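Long-range contacts in acetyltransferase-like, GNAT family (Bacteroides thetaiotaomicron, PDB 3EY5), which probably transfers an acetyl group to an amino group of a still unidentified substrate, as a putative member of the GNAT family of N-acetyltransferases: residues Y74-F79 with R104-E109; L132-Y137 with P150-V155. All blocks are in the same frame, centred on the assembly; numbering follows the deposited sequence. Where two conformers were deposited one is given.

Contact 1 of 2, residues Y74-F79 with R104-E109; sequences YYVEHF and RPIVLE
Arg-104 opens the contact by laying its aliphatic chain beside the Tyr-74 ring: CB comes within 3.7 Å of Tyr-74 CE2, and CG touches the same ring carbon. The arginine chain runs extended from CG to NE toward the phenol end, with the guanidinium plane 45° from the ring. A water in the plane of that ring bonds to Tyr-74 OH and, weakly, to Arg-104 N. At Pro-105 the parallel pairing begins, its O accepting the N-H of Tyr-74 in a nearly straight bond of 2.8 Å. Ile-106 lies beside Tyr-74 in register; its CG2, anti to the backbone N, meets Val-76 CG2 at 3.7 Å. Val-107 is bonded through both of its backbone polar atoms: its N donates to Tyr-74 O, and its O takes the N-H of Val-76 at 2.7 Å. Next to Leu-108, whose CB packs against Val-76 CB, the strands part, and a water bridges the gap, donating to Val-76 O and accepting from Glu-109 N. Glu-109, extended beyond CG, reaches back to the Tyr-75 ring, with CG at the ring edge and OE2 2.6 Å from Tyr-75 OH. Tyr-177 hydrogen-bonds that hydroxyl and Tyr-137 bonds OE2, so both polar ends have further partners. This beta-alpha-beta unit through helix 90-101, its parallel strands splayed, marks the GNAT fold; relatives bind acetyl-CoA at the splay, probably as here. Strand 60-69 flanks 74-79, where Glu-77 and His-78 form a classic bulge opposite Thr-66; strand 149-156 flanks 106-109, and helix 161-176 covers Tyr-75.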
ATOM      1  N   TYR A  74       9.085   2.777  -5.165  1.00 16.63           N
ATOM      2  CA  TYR A  74       7.674   2.980  -4.931  1.00 14.68           C
ATOM      3  C   TYR A  74       7.246   2.437  -3.546  1.00 15.19           C
ATOM      4  O   TYR A  74       7.688   1.345  -3.115  1.00 13.11           O
ATOM      5  CB  TYR A  74       6.855   2.243  -6.004  1.00 14.71           C
ATOM      6  CG  TYR A  74       7.073   2.716  -7.426  1.00 14.53           C
ATOM      7  CD1 TYR A  74       6.645   3.976  -7.847  1.00 14.51           C
ATOM      8  CD2 TYR A  74       7.698   1.893  -8.353  1.00 16.88           C
ATOM      9  CE1 TYR A  74       6.850   4.413  -9.182  1.00 15.21           C
ATOM     10  CE2 TYR A  74       7.901   2.301  -9.691  1.00 17.60           C
ATOM     11  CZ  TYR A  74       7.472   3.554 -10.091  1.00 16.92           C
ATOM     12  OH  TYR A  74       7.694   3.931 -11.392  1.00 17.07           O
ATOM     13  N   TYR A  75       6.370   3.197  -2.880  1.00 13.77           N
ATOM     14  CA  TYR A  75       5.839   2.806  -1.573  1.00 15.23           C
ATOM     15  C   TYR A  75       4.360   2.522  -1.704  1.00 15.26           C
ATOM     16  O   TYR A  75       3.595   3.412  -2.136  1.00 14.80           O
ATOM     17  CB  TYR A  75       6.023   3.920  -0.539  1.00 14.06           C
ATOM     18  CG  TYR A  75       5.336   3.598   0.759  1.00 16.74           C
ATOM     19  CD1 TYR A  75       5.715   2.466   1.510  1.00 16.76           C
ATOM     20  CD2 TYR A  75       4.292   4.397   1.240  1.00 19.83           C
ATOM     21  CE1 TYR A  75       5.077   2.153   2.695  1.00 19.14           C
ATOM     22  CE2 TYR A  75       3.651   4.091   2.446  1.00 19.35           C
ATOM     23  CZ  TYR A  75       4.050   2.955   3.149  1.00 21.09           C
ATOM     24  OH  TYR A  75       3.463   2.634   4.357  1.00 25.82           O
ATOM     25  N   VAL A  76       3.956   1.295  -1.380  1.00 16.24           N
ATOM     26  CA  VAL A  76       2.551   0.935  -1.475  1.00 17.17           C
ATOM     27  C   VAL A  76       1.851   1.307  -0.150  1.00 18.44           C
ATOM     28  O   VAL A  76       2.167   0.756   0.936  1.00 19.19           O
ATOM     29  CB  VAL A  76       2.321  -0.556  -1.868  1.00 17.25           C
ATOM     30  CG1 VAL A  76       0.852  -0.899  -1.704  1.00 18.68           C
ATOM     31  CG2 VAL A  76       2.781  -0.819  -3.342  1.00 14.45           C
ATOM     32  N   GLU A  77       0.937   2.270  -0.217  1.00 18.04           N
ATOM     33  CA  GLU A  77       0.287   2.732   1.014  1.00 18.54           C
ATOM     34  C   GLU A  77      -0.901   1.820   1.366  1.00 18.36           C
ATOM     35  O   GLU A  77      -0.903   1.173   2.425  1.00 19.46           O
ATOM     36  CB  GLU A  77      -0.107   4.217   0.914  1.00 18.85           C
ATOM     37  CG  GLU A  77      -0.127   4.927   2.256  1.00 21.02           C
ATOM     38  CD  GLU A  77      -0.767   6.309   2.198  1.00 23.94           C
ATOM     39  OE1 GLU A  77      -0.776   6.914   1.124  1.00 27.04           O
ATOM     40  OE2 GLU A  77      -1.279   6.795   3.224  1.00 28.06           O
ATOM     41  N   HIS A  78      -1.894   1.722   0.490  1.00 16.28           N
ATOM     42  CA  HIS A  78      -2.930   0.728   0.713  1.00 14.68           C
ATOM     43  C   HIS A  78      -3.179  -0.101  -0.499  1.00 14.74           C
ATOM     44  O   HIS A  78      -3.005   0.331  -1.629  1.00 12.33           O
ATOM     45  CB  HIS A  78      -4.240   1.370   1.114  1.00 15.14           C
ATOM     46  CG  HIS A  78      -4.171   2.095   2.408  1.00 12.10           C
ATOM     47  ND1 HIS A  78      -4.083   3.463   2.487  1.00 12.33           N
ATOM     48  CD2 HIS A  78      -4.141   1.641   3.674  1.00 12.62           C
ATOM     49  CE1 HIS A  78      -4.020   3.829   3.751  1.00 12.08           C
ATOM     50  NE2 HIS A  78      -4.058   2.740   4.495  1.00 13.28           N
ATOM     51  N   PHE A  79      -3.601  -1.317  -0.225  1.00 14.85           N
ATOM     52  CA  PHE A  79      -3.820  -2.266  -1.247  1.00 16.43           C
ATOM     53  C   PHE A  79      -4.929  -3.197  -0.749  1.00 15.92           C
ATOM     54  O   PHE A  79      -4.784  -3.807   0.303  1.00 14.16           O
ATOM     55  CB  PHE A  79      -2.519  -3.037  -1.466  1.00 17.35           C
ATOM     56  CG  PHE A  79      -2.661  -4.191  -2.374  1.00 22.01           C
ATOM     57  CD1 PHE A  79      -2.423  -5.489  -1.905  1.00 29.34           C
ATOM     58  CD2 PHE A  79      -3.040  -4.004  -3.695  1.00 26.71           C
ATOM     59  CE1 PHE A  79      -2.570  -6.606  -2.761  1.00 31.53           C
ATOM     60  CE2 PHE A  79      -3.176  -5.104  -4.574  1.00 29.50           C
ATOM     61  CZ  PHE A  79      -2.941  -6.405  -4.105  1.00 30.20           C
ATOM     62  N   ARG A 104      10.613  -0.192 -10.759  1.00 22.16           N
ATOM     63  CA  ARG A 104      11.544   0.193  -9.679  1.00 21.48           C
ATOM     64  C   ARG A 104      11.191  -0.587  -8.391  1.00 19.66           C
ATOM     65  O   ARG A 104      10.091  -1.120  -8.301  1.00 20.11           O
ATOM     66  CB  ARG A 104      11.542   1.702  -9.446  1.00 21.77           C
ATOM     67  CG  ARG A 104      11.496   2.536 -10.727  1.00 23.01           C
ATOM     68  CD  ARG A 104      11.654   4.012 -10.405  1.00 27.07           C
ATOM     69  NE  ARG A 104      11.456   4.852 -11.585  1.00 31.05           N
ATOM     70  CZ  ARG A 104      12.405   5.081 -12.503  1.00 33.00           C
ATOM     71  NH1 ARG A 104      12.151   5.849 -13.550  1.00 33.08           N
ATOM     72  NH2 ARG A 104      13.615   4.536 -12.388  1.00 31.83           N
ATOM     73  N   PRO A 105      12.121  -0.674  -7.413  1.00 18.56           N
ATOM     74  CA  PRO A 105      11.807  -1.420  -6.163  1.00 17.83           C
ATOM     75  C   PRO A 105      10.498  -0.963  -5.473  1.00 17.07           C
ATOM     76  O   PRO A 105      10.087   0.211  -5.562  1.00 16.30           O
ATOM     77  CB  PRO A 105      13.008  -1.144  -5.270  1.00 17.44           C
ATOM     78  CG  PRO A 105      14.179  -0.789  -6.286  1.00 18.21           C
ATOM     79  CD  PRO A 105      13.465  -0.039  -7.367  1.00 17.96           C
ATOM     80  N   ILE A 106       9.813  -1.913  -4.863  1.00 16.41           N
ATOM     81  CA  ILE A 106       8.482  -1.651  -4.289  1.00 15.67           C
ATOM     82  C   ILE A 106       8.617  -1.909  -2.808  1.00 15.40           C
ATOM     83  O   ILE A 106       9.106  -2.970  -2.409  1.00 15.60           O
ATOM     84  CB  ILE A 106       7.418  -2.596  -4.827  1.00 16.10           C
ATOM     85  CG1 ILE A 106       7.318  -2.509  -6.353  1.00 15.93           C
ATOM     86  CG2 ILE A 106       6.023  -2.297  -4.160  1.00 15.14           C
ATOM     87  CD1 ILE A 106       6.387  -3.543  -6.915  1.00 17.43           C
ATOM     88  N   VAL A 107       8.203  -0.932  -2.017  1.00 14.67           N
ATOM     89  CA  VAL A 107       8.235  -1.067  -0.573  1.00 15.25           C
ATOM     90  C   VAL A 107       6.800  -1.077  -0.070  1.00 15.49           C
ATOM     91  O   VAL A 107       5.976  -0.265  -0.505  1.00 15.28           O
ATOM     92  CB  VAL A 107       9.035   0.077   0.102  1.00 14.86           C
ATOM     93  CG1 VAL A 107       9.093  -0.125   1.629  1.00 12.90           C
ATOM     94  CG2 VAL A 107      10.486   0.209  -0.523  1.00 13.66           C
ATOM     95  N   LEU A 108       6.504  -2.002   0.840  1.00 16.85           N
ATOM     96  CA  LEU A 108       5.240  -1.927   1.629  1.00 18.30           C
ATOM     97  C   LEU A 108       5.483  -2.250   3.128  1.00 18.14           C
ATOM     98  O   LEU A 108       6.566  -2.734   3.494  1.00 17.94           O
ATOM     99  CB  LEU A 108       4.180  -2.835   1.028  1.00 18.34           C
ATOM    100  CG  LEU A 108       4.584  -4.319   0.897  1.00 21.74           C
ATOM    101  CD1 LEU A 108       4.626  -4.994   2.230  1.00 24.31           C
ATOM    102  CD2 LEU A 108       3.585  -5.032   0.057  1.00 25.93           C
ATOM    103  N   GLU A 109       4.505  -1.942   3.978  1.00 18.24           N
ATOM    104  CA  GLU A 109       4.554  -2.298   5.412  1.00 19.04           C
ATOM    105  C   GLU A 109       3.632  -3.485   5.688  1.00 18.56           C
ATOM    106  O   GLU A 109       2.543  -3.592   5.082  1.00 19.01           O
ATOM    107  CB  GLU A 109       4.097  -1.148   6.299  1.00 18.94           C
ATOM    108  CG  GLU A 109       4.612   0.239   5.922  1.00 25.19           C
ATOM    109  CD  GLU A 109       4.103   1.330   6.882  1.00 30.65           C
ATOM    110  OE1 GLU A 109       3.347   0.987   7.818  1.00 34.83           O
ATOM    111  OE2 GLU A 109       4.444   2.531   6.713  1.00 31.35           O
TER
HETATM  112  O   HOH W   1       8.570   1.655 -12.771  1.00 18.29           O
HETATM  113  O   HOH W   2       2.246  -0.846   2.789  1.00 21.41           O

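Contact 2 of 2, residues L132-Y137 with P150-V155; sequences LWEKDY and PMYLMV
Trp-133 and Val-155 make the tight end of this contact: CG2 of the valine sits over the centre of the indole six-membered ring, a CH-pi contact 3.5 Å from the centroid and 8° off its normal. Leu-153 repeats the pattern on Tyr-137, its CD2 poised over the ring centre at 3.8 Å, while CB of Met-151, a selenomethionine, lies in plane at the ring edge. With CG anti to the backbone N (chi1 -179°), Tyr-137 brings that ring carbon beside Leu-153 CG. On the other face of the sheet, Leu-132 CD1 wedges between Tyr-152 CB, 3.5 Å away, and CG of Met-154, likewise a selenomethionine.

The backbone is held more sparsely. Trp-133 N donates to Leu-153 O at 2.9 Å, and Met-151 N reaches Tyr-137 O from above the carbonyl plane, 40° out of it. Between these bonds the chain turns a corner at Lys-135, and a water fills in, donating to Trp-133 O and Lys-135 O and accepting from Leu-153 N. The looser, more exposed side lies here: Glu-134 CA rests 4.2 Å above one face of the Tyr-152 ring, toward its rim, and Lys-135 O approaches the ring edge.

Helix 161-176 packs against Trp-133 and Tyr-137. Strands 136-139 and 149-156 form a beta hairpin, consistent with the antiparallel C-terminal strands of a GNAT fold.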
ATOM      1  N   LEU A 132      11.523  -9.798   3.454  1.00 20.52           N
ATOM      2  CA  LEU A 132      11.238  -9.213   4.767  1.00 21.36           C
ATOM      3  C   LEU A 132      12.446  -8.489   5.395  1.00 22.29           C
ATOM      4  O   LEU A 132      13.496  -9.089   5.573  1.00 21.68           O
ATOM      5  CB  LEU A 132      10.731 -10.277   5.732  1.00 21.06           C
ATOM      6  CG  LEU A 132      10.418  -9.728   7.134  1.00 21.05           C
ATOM      7  CD1 LEU A 132       9.268  -8.739   7.057  1.00 19.58           C
ATOM      8  CD2 LEU A 132      10.104 -10.862   8.110  1.00 23.36           C
ATOM      9  N   TRP A 133      12.284  -7.198   5.717  1.00 23.61           N
ATOM     10  CA  TRP A 133      13.270  -6.443   6.478  1.00 25.17           C
ATOM     11  C   TRP A 133      12.951  -6.485   7.972  1.00 27.15           C
ATOM     12  O   TRP A 133      11.868  -6.040   8.419  1.00 26.42           O
ATOM     13  CB  TRP A 133      13.319  -5.009   5.965  1.00 25.42           C
ATOM     14  CG  TRP A 133      14.072  -4.892   4.666  1.00 26.67           C
ATOM     15  CD1 TRP A 133      14.610  -5.935   3.899  1.00 28.32           C
ATOM     16  CD2 TRP A 133      14.377  -3.693   3.962  1.00 26.40           C
ATOM     17  NE1 TRP A 133      15.213  -5.427   2.777  1.00 24.90           N
ATOM     18  CE2 TRP A 133      15.093  -4.062   2.788  1.00 26.89           C
ATOM     19  CE3 TRP A 133      14.112  -2.337   4.197  1.00 25.76           C
ATOM     20  CZ2 TRP A 133      15.531  -3.121   1.859  1.00 27.12           C
ATOM     21  CZ3 TRP A 133      14.547  -1.409   3.266  1.00 27.57           C
ATOM     22  CH2 TRP A 133      15.251  -1.804   2.117  1.00 27.97           C
ATOM     23  N   GLU A 134      13.887  -7.048   8.737  1.00 28.73           N
ATOM     24  CA  GLU A 134      13.773  -7.199  10.188  0.50 30.02           C
ATOM     25  C   GLU A 134      14.252  -5.950  10.926  1.00 30.17           C
ATOM     26  O   GLU A 134      14.976  -6.063  11.918  1.00 31.93           O
ATOM     27  CB  GLU A 134      14.645  -8.371  10.648  0.50 30.17           C
ATOM     28  CG  GLU A 134      14.775  -9.509   9.649  0.50 32.29           C
ATOM     29  CD  GLU A 134      13.871 -10.666  10.001  0.50 35.66           C
ATOM     30  OE1 GLU A 134      14.147 -11.803   9.542  0.50 36.23           O
ATOM     31  OE2 GLU A 134      12.891 -10.432  10.751  0.50 36.33           O
ATOM     32  N   LYS A 135      13.904  -4.776  10.438  1.00 29.11           N
ATOM     33  CA  LYS A 135      14.381  -3.570  11.059  1.00 27.71           C
ATOM     34  C   LYS A 135      13.268  -3.154  11.994  1.00 26.87           C
ATOM     35  O   LYS A 135      12.120  -3.488  11.767  1.00 26.47           O
ATOM     36  CB  LYS A 135      14.669  -2.519   9.976  1.00 26.97           C
ATOM     37  CG  LYS A 135      15.781  -2.959   9.023  1.00 27.24           C
ATOM     38  CD  LYS A 135      17.129  -2.628   9.638  1.00 29.20           C
ATOM     39  CE  LYS A 135      18.272  -3.455   9.093  1.00 31.13           C
ATOM     40  NZ  LYS A 135      19.560  -2.819   9.617  1.00 34.18           N
ATOM     41  N   ASP A 136      13.601  -2.433  13.047  1.00 25.71           N
ATOM     42  CA  ASP A 136      12.598  -2.041  14.017  1.00 26.04           C
ATOM     43  C   ASP A 136      11.773  -0.837  13.479  1.00 25.27           C
ATOM     44  O   ASP A 136      11.868   0.279  13.995  1.00 26.59           O
ATOM     45  CB  ASP A 136      13.278  -1.687  15.349  1.00 25.69           C
ATOM     46  CG  ASP A 136      12.273  -1.465  16.484  1.00 28.07           C
ATOM     47  OD1 ASP A 136      11.144  -2.032  16.413  1.00 29.31           O
ATOM     48  OD2 ASP A 136      12.606  -0.722  17.453  1.00 29.32           O
ATOM     49  N   TYR A 137      10.964  -1.079  12.452  1.00 23.12           N
ATOM     50  CA  TYR A 137      10.145  -0.048  11.835  1.00 20.90           C
ATOM     51  C   TYR A 137       8.823   0.226  12.632  1.00 20.41           C
ATOM     52  O   TYR A 137       8.225  -0.700  13.214  1.00 18.91           O
ATOM     53  CB  TYR A 137       9.812  -0.472  10.406  1.00 18.81           C
ATOM     54  CG  TYR A 137       8.977   0.578   9.695  1.00 18.81           C
ATOM     55  CD1 TYR A 137       9.539   1.787   9.313  1.00 15.79           C
ATOM     56  CD2 TYR A 137       7.644   0.358   9.410  1.00 17.53           C
ATOM     57  CE1 TYR A 137       8.786   2.788   8.658  1.00 18.35           C
ATOM     58  CE2 TYR A 137       6.872   1.340   8.767  1.00 17.69           C
ATOM     59  CZ  TYR A 137       7.449   2.568   8.416  1.00 19.20           C
ATOM     60  OH  TYR A 137       6.699   3.559   7.760  1.00 17.10           O
ATOM     61  N   PRO A 150       3.997  -0.785  15.400  1.00 20.40           N
ATOM     62  CA  PRO A 150       5.154  -1.620  15.068  1.00 20.03           C
ATOM     63  C   PRO A 150       4.849  -2.383  13.766  1.00 19.89           C
ATOM     64  O   PRO A 150       3.740  -2.851  13.610  1.00 19.55           O
ATOM     65  CB  PRO A 150       5.263  -2.581  16.259  1.00 20.42           C
ATOM     66  CG  PRO A 150       4.221  -2.131  17.267  1.00 21.97           C
ATOM     67  CD  PRO A 150       3.215  -1.302  16.535  1.00 20.00           C
HETATM   68  N   MSE A 151       5.777  -2.419  12.816  1.00 19.14           N
HETATM   69  CA  MSE A 151       5.533  -3.072  11.528  1.00 19.04           C
HETATM   70  C   MSE A 151       6.848  -3.509  11.026  1.00 18.43           C
HETATM   71  O   MSE A 151       7.865  -3.225  11.634  1.00 19.19           O
HETATM   72  CB  MSE A 151       4.976  -2.096  10.504  1.00 19.76           C
HETATM   73  CG  MSE A 151       3.797  -1.377  11.025  1.00 25.63           C
HETATM   74 SE   MSE A 151       2.148  -2.358  10.690  0.50 35.35          SE
HETATM   75  CE  MSE A 151       1.719  -0.842   9.583  1.00 28.65           C
ATOM     76  N   TYR A 152       6.843  -4.191   9.895  1.00 19.10           N
ATOM     77  CA  TYR A 152       8.088  -4.491   9.190  1.00 19.72           C
ATOM     78  C   TYR A 152       7.890  -3.969   7.803  1.00 19.79           C
ATOM     79  O   TYR A 152       6.767  -3.940   7.282  1.00 19.74           O
ATOM     80  CB  TYR A 152       8.358  -6.000   9.121  1.00 19.15           C
ATOM     81  CG  TYR A 152       8.911  -6.596  10.394  1.00 20.30           C
ATOM     82  CD1 TYR A 152       9.749  -5.831  11.249  1.00 23.22           C
ATOM     83  CD2 TYR A 152       8.651  -7.925  10.733  1.00 20.20           C
ATOM     84  CE1 TYR A 152      10.284  -6.387  12.423  1.00 22.86           C
ATOM     85  CE2 TYR A 152       9.179  -8.489  11.890  1.00 20.85           C
ATOM     86  CZ  TYR A 152       9.980  -7.721  12.727  1.00 23.97           C
ATOM     87  OH  TYR A 152      10.480  -8.277  13.877  1.00 27.36           O
ATOM     88  N   LEU A 153       8.985  -3.611   7.172  1.00 20.42           N
ATOM     89  CA  LEU A 153       8.934  -3.291   5.739  1.00 21.00           C
ATOM     90  C   LEU A 153       9.255  -4.562   4.969  1.00 20.72           C
ATOM     91  O   LEU A 153       9.984  -5.434   5.446  1.00 20.84           O
ATOM     92  CB  LEU A 153       9.942  -2.216   5.366  1.00 20.14           C
ATOM     93  CG  LEU A 153       9.829  -0.832   6.002  1.00 21.85           C
ATOM     94  CD1 LEU A 153      11.050  -0.018   5.481  1.00 20.52           C
ATOM     95  CD2 LEU A 153       8.469  -0.140   5.634  1.00 17.34           C
HETATM   96  N   MSE A 154       8.710  -4.644   3.772  1.00 19.54           N
HETATM   97  CA  MSE A 154       8.980  -5.765   2.894  1.00 19.03           C
HETATM   98  C   MSE A 154       9.238  -5.162   1.549  1.00 18.40           C
HETATM   99  O   MSE A 154       8.541  -4.227   1.152  1.00 17.23           O
HETATM  100  CB  MSE A 154       7.785  -6.701   2.850  1.00 19.84           C
HETATM  101  CG  MSE A 154       7.607  -7.471   4.132  1.00 20.52           C
HETATM  102 SE   MSE A 154       6.509  -8.987   3.809  0.50 19.61          SE
HETATM  103  CE  MSE A 154       7.858 -10.021   2.839  1.00 20.80           C
ATOM    104  N   VAL A 155      10.271  -5.680   0.880  1.00 18.01           N
ATOM    105  CA  VAL A 155      10.778  -5.045  -0.327  1.00 18.60           C
ATOM    106  C   VAL A 155      10.867  -6.004  -1.506  1.00 18.90           C
ATOM    107  O   VAL A 155      11.307  -7.143  -1.374  1.00 17.85           O
ATOM    108  CB  VAL A 155      12.156  -4.364  -0.043  1.00 18.63           C
ATOM    109  CG1 VAL A 155      12.634  -3.563  -1.251  1.00 20.72           C
ATOM    110  CG2 VAL A 155      12.002  -3.442   1.152  1.00 18.35           C
TER
HETATM  111  O   HOH W   3      11.384  -3.623   8.697  1.00 19.49           O

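In the fold
Contact 1 closes before contact 2 opens along the chain, and their centres lie about 12 Å apart in one mixed sheet. Strand 106-110 connects them: it runs parallel to 74-81 in contact 1 and antiparallel to 149-156, the strand on which contact 2 is built. Leu-108 O and Met-154 N, 2.9 Å apart, probably hydrogen-bond, as do Glu-109 OE2 and Tyr-137 OH, 2.7 Å apart. The centre of contact 1 is about 5 Å from the centre of the folded chain, that of contact 2 about 14 Å. The probable acetyl-CoA site at the splayed strands, as in other GNAT proteins, thus adjoins the C-terminal hairpin through one sheet, with helix 161-176 packed on both contacts.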